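Local structure of type IV pilin structural subunit (Pseudomonas aeruginosa, 3JYZ) at residues 34-39 and 101-106. The protein probably assembles with many copies of itself into the type IV pilus, a thin filament on the bacterial surface. Residues are numbered along the deposited sequence; the frame is centred on the assembly and turned at random.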
ATOM      1  N   ALA A  34      -6.190 -15.389 -11.101  1.00 13.76           N
ATOM      2  CA  ALA A  34      -7.634 -15.371 -10.890  1.00 14.87           C
ATOM      3  C   ALA A  34      -8.005 -14.984  -9.460  1.00 14.37           C
ATOM      4  O   ALA A  34      -8.947 -14.220  -9.249  1.00 13.81           O
ATOM      5  CB  ALA A  34      -8.245 -16.728 -11.249  1.00 15.89           C
ATOM      6  N   ASP A  35      -7.266 -15.516  -8.487  1.00 14.53           N
ATOM      7  CA  ASP A  35      -7.512 -15.213  -7.078  1.00 15.17           C
ATOM      8  C   ASP A  35      -7.168 -13.758  -6.762  1.00 14.20           C
ATOM      9  O   ASP A  35      -7.890 -13.088  -6.024  1.00 12.76           O
ATOM     10  CB  ASP A  35      -6.695 -16.125  -6.165  1.00 17.71           C
ATOM     11  CG  ASP A  35      -7.266 -17.528  -6.064  1.00 21.54           C
ATOM     12  OD1 ASP A  35      -8.313 -17.810  -6.679  1.00 22.28           O
ATOM     13  OD2 ASP A  35      -6.655 -18.355  -5.354  1.00 24.53           O
ATOM     14  N   LEU A  36      -6.047 -13.286  -7.299  1.00 13.16           N
ATOM     15  CA  LEU A  36      -5.634 -11.901  -7.084  1.00 11.15           C
ATOM     16  C   LEU A  36      -6.666 -10.939  -7.674  1.00 11.42           C
ATOM     17  O   LEU A  36      -6.933  -9.863  -7.131  1.00 11.01           O
ATOM     18  CB  LEU A  36      -4.258 -11.662  -7.704  1.00 10.77           C
ATOM     19  CG  LEU A  36      -3.692 -10.241  -7.615  1.00 10.39           C
ATOM     20  CD1 LEU A  36      -3.730  -9.683  -6.186  1.00 10.51           C
ATOM     21  CD2 LEU A  36      -2.267 -10.233  -8.169  1.00 11.47           C
ATOM     22  N   THR A  37      -7.244 -11.337  -8.799  1.00 12.20           N
ATOM     23  CA  THR A  37      -8.256 -10.531  -9.461  1.00 11.91           C
ATOM     24  C   THR A  37      -9.518 -10.486  -8.618  1.00 13.01           C
ATOM     25  O   THR A  37     -10.108  -9.422  -8.418  1.00 12.38           O
ATOM     26  CB  THR A  37      -8.546 -11.115 -10.840  1.00 11.92           C
ATOM     27  OG1 THR A  37      -7.356 -11.017 -11.631  1.00 12.34           O
ATOM     28  CG2 THR A  37      -9.673 -10.361 -11.537  1.00 11.99           C
ATOM     29  N   ARG A  38      -9.920 -11.643  -8.102  1.00 13.69           N
ATOM     30  CA  ARG A  38     -11.092 -11.731  -7.240  1.00 14.98           C
ATOM     31  C   ARG A  38     -10.891 -10.938  -5.951  1.00 13.68           C
ATOM     32  O   ARG A  38     -11.800 -10.249  -5.488  1.00 13.18           O
ATOM     33  CB  ARG A  38     -11.411 -13.190  -6.915  1.00 18.48           C
ATOM     34  CG  ARG A  38     -12.659 -13.380  -6.068  1.00 23.12           C
ATOM     35  CD  ARG A  38     -13.267 -14.757  -6.280  1.00 27.07           C
ATOM     36  NE  ARG A  38     -12.382 -15.822  -5.819  1.00 31.03           N
ATOM     37  CZ  ARG A  38     -11.630 -16.568  -6.623  1.00 33.59           C
ATOM     38  NH1 ARG A  38     -11.654 -16.366  -7.933  1.00 33.87           N
ATOM     39  NH2 ARG A  38     -10.853 -17.517  -6.116  1.00 34.96           N
ATOM     40  N   ALA A  39      -9.696 -11.040  -5.376  1.00 12.45           N
ATOM     41  CA  ALA A  39      -9.377 -10.333  -4.139  1.00 11.96           C
ATOM     42  C   ALA A  39      -9.452  -8.819  -4.353  1.00 10.98           C
ATOM     43  O   ALA A  39      -9.968  -8.091  -3.509  1.00 10.32           O
ATOM     44  CB  ALA A  39      -7.995 -10.745  -3.639  1.00 12.27           C
ATOM     45  N   THR A 101      10.096 -10.769  -6.448  0.50 12.26           N
ATOM     46  CA  THR A 101       9.465 -10.473  -7.723  0.50 13.15           C
ATOM     47  C   THR A 101       8.094  -9.846  -7.448  0.50 11.51           C
ATOM     48  O   THR A 101       7.411 -10.241  -6.500  0.50 11.38           O
ATOM     49  CB  THR A 101       9.323 -11.755  -8.577  0.50 15.30           C
ATOM     50  OG1 THR A 101       8.583 -11.470  -9.766  0.50 17.31           O
ATOM     51  CG2 THR A 101       8.601 -12.814  -7.815  0.50 15.32           C
ATOM     52  N   ALA A 102       7.706  -8.861  -8.254  1.00 10.43           N
ATOM     53  CA  ALA A 102       6.397  -8.218  -8.107  1.00 10.08           C
ATOM     54  C   ALA A 102       5.297  -9.268  -7.967  1.00  9.46           C
ATOM     55  O   ALA A 102       5.283 -10.253  -8.704  1.00 10.05           O
ATOM     56  CB  ALA A 102       6.107  -7.312  -9.293  1.00 10.73           C
ATOM     57  N   LEU A 103       4.366  -9.046  -7.041  1.00  8.78           N
ATOM     58  CA  LEU A 103       3.297 -10.010  -6.782  1.00  9.44           C
ATOM     59  C   LEU A 103       2.612 -10.520  -8.047  1.00  9.84           C
ATOM     60  O   LEU A 103       2.481 -11.723  -8.229  1.00  9.56           O
ATOM     61  CB  LEU A 103       2.235  -9.414  -5.856  1.00  9.70           C
ATOM     62  CG  LEU A 103       1.087 -10.349  -5.479  1.00 10.01           C
ATOM     63  CD1 LEU A 103       1.585 -11.505  -4.631  1.00 11.27           C
ATOM     64  CD2 LEU A 103       0.000  -9.571  -4.740  1.00 10.59           C
ATOM     65  N   ALA A 104       2.160  -9.609  -8.904  1.00  9.77           N
ATOM     66  CA  ALA A 104       1.374 -10.020 -10.068  1.00 10.21           C
ATOM     67  C   ALA A 104       2.177 -10.965 -10.955  1.00 10.62           C
ATOM     68  O   ALA A 104       1.644 -11.929 -11.492  1.00 11.95           O
ATOM     69  CB  ALA A 104       0.917  -8.808 -10.860  1.00 10.50           C
ATOM     70  N   THR A 105       3.460 -10.678 -11.112  1.00 10.40           N
ATOM     71  CA  THR A 105       4.320 -11.509 -11.942  1.00 11.42           C
ATOM     72  C   THR A 105       4.534 -12.869 -11.296  1.00 11.69           C
ATOM     73  O   THR A 105       4.433 -13.912 -11.940  1.00 12.31           O
ATOM     74  CB  THR A 105       5.657 -10.806 -12.144  1.00 12.62           C
ATOM     75  OG1 THR A 105       5.411  -9.543 -12.759  1.00 13.73           O
ATOM     76  CG2 THR A 105       6.585 -11.633 -13.033  1.00 13.29           C
ATOM     77  N   ALA A 106       4.811 -12.855 -10.002  1.00 11.39           N
ATOM     78  CA  ALA A 106       5.017 -14.091  -9.265  1.00 12.03           C
ATOM     79  C   ALA A 106       3.786 -14.995  -9.260  1.00 13.11           C
ATOM     80  O   ALA A 106       3.902 -16.208  -9.437  1.00 13.56           O
ATOM     81  CB  ALA A 106       5.448 -13.776  -7.847  1.00 12.44           C
TER
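L36 and L103 both hold CG anti to the backbone N (chi1 178° and -178°), and this extends the two side chains toward each other until their methyls meet tip to tip. L36 CD1 lies 4.0 Å from L103 CD2. The other methyl of L36 reaches the same group a little less closely, with CD2 4.2 Å from L103 CD2. The fork of L36 thus presents both branches to a single methyl of L103. L36 CD2 also rests on the helix backbone, 4.1 Å from A104 CA. Beside it, A104 CB is 4.4 Å from L36 CD2. L36 CD2 thus lies against the first turn of helix 103-109. The contact is wholly apolar, and L36 and L103 are both buried. The backbones stay apart, with L36 CA 7.8 Å from A104 CA.

A102 sits at the N-cap position of the short helix. Backbone hydrogen bonds of T101 with I94 and of L103 with P92 tie the start of this segment to strand 87-95. L103 also packs on P92 and I94 through its side chain, which therefore links helix 33-49 to the antiparallel sheet. Helix 33-49, which follows helix 4-28 in the chain, here packs on helix 103-109, the connection between strands 100-102 and 114-120. This is plain hydrophobic packing within the type IV pilin fold, a long N-terminal helix with an antiparallel sheet.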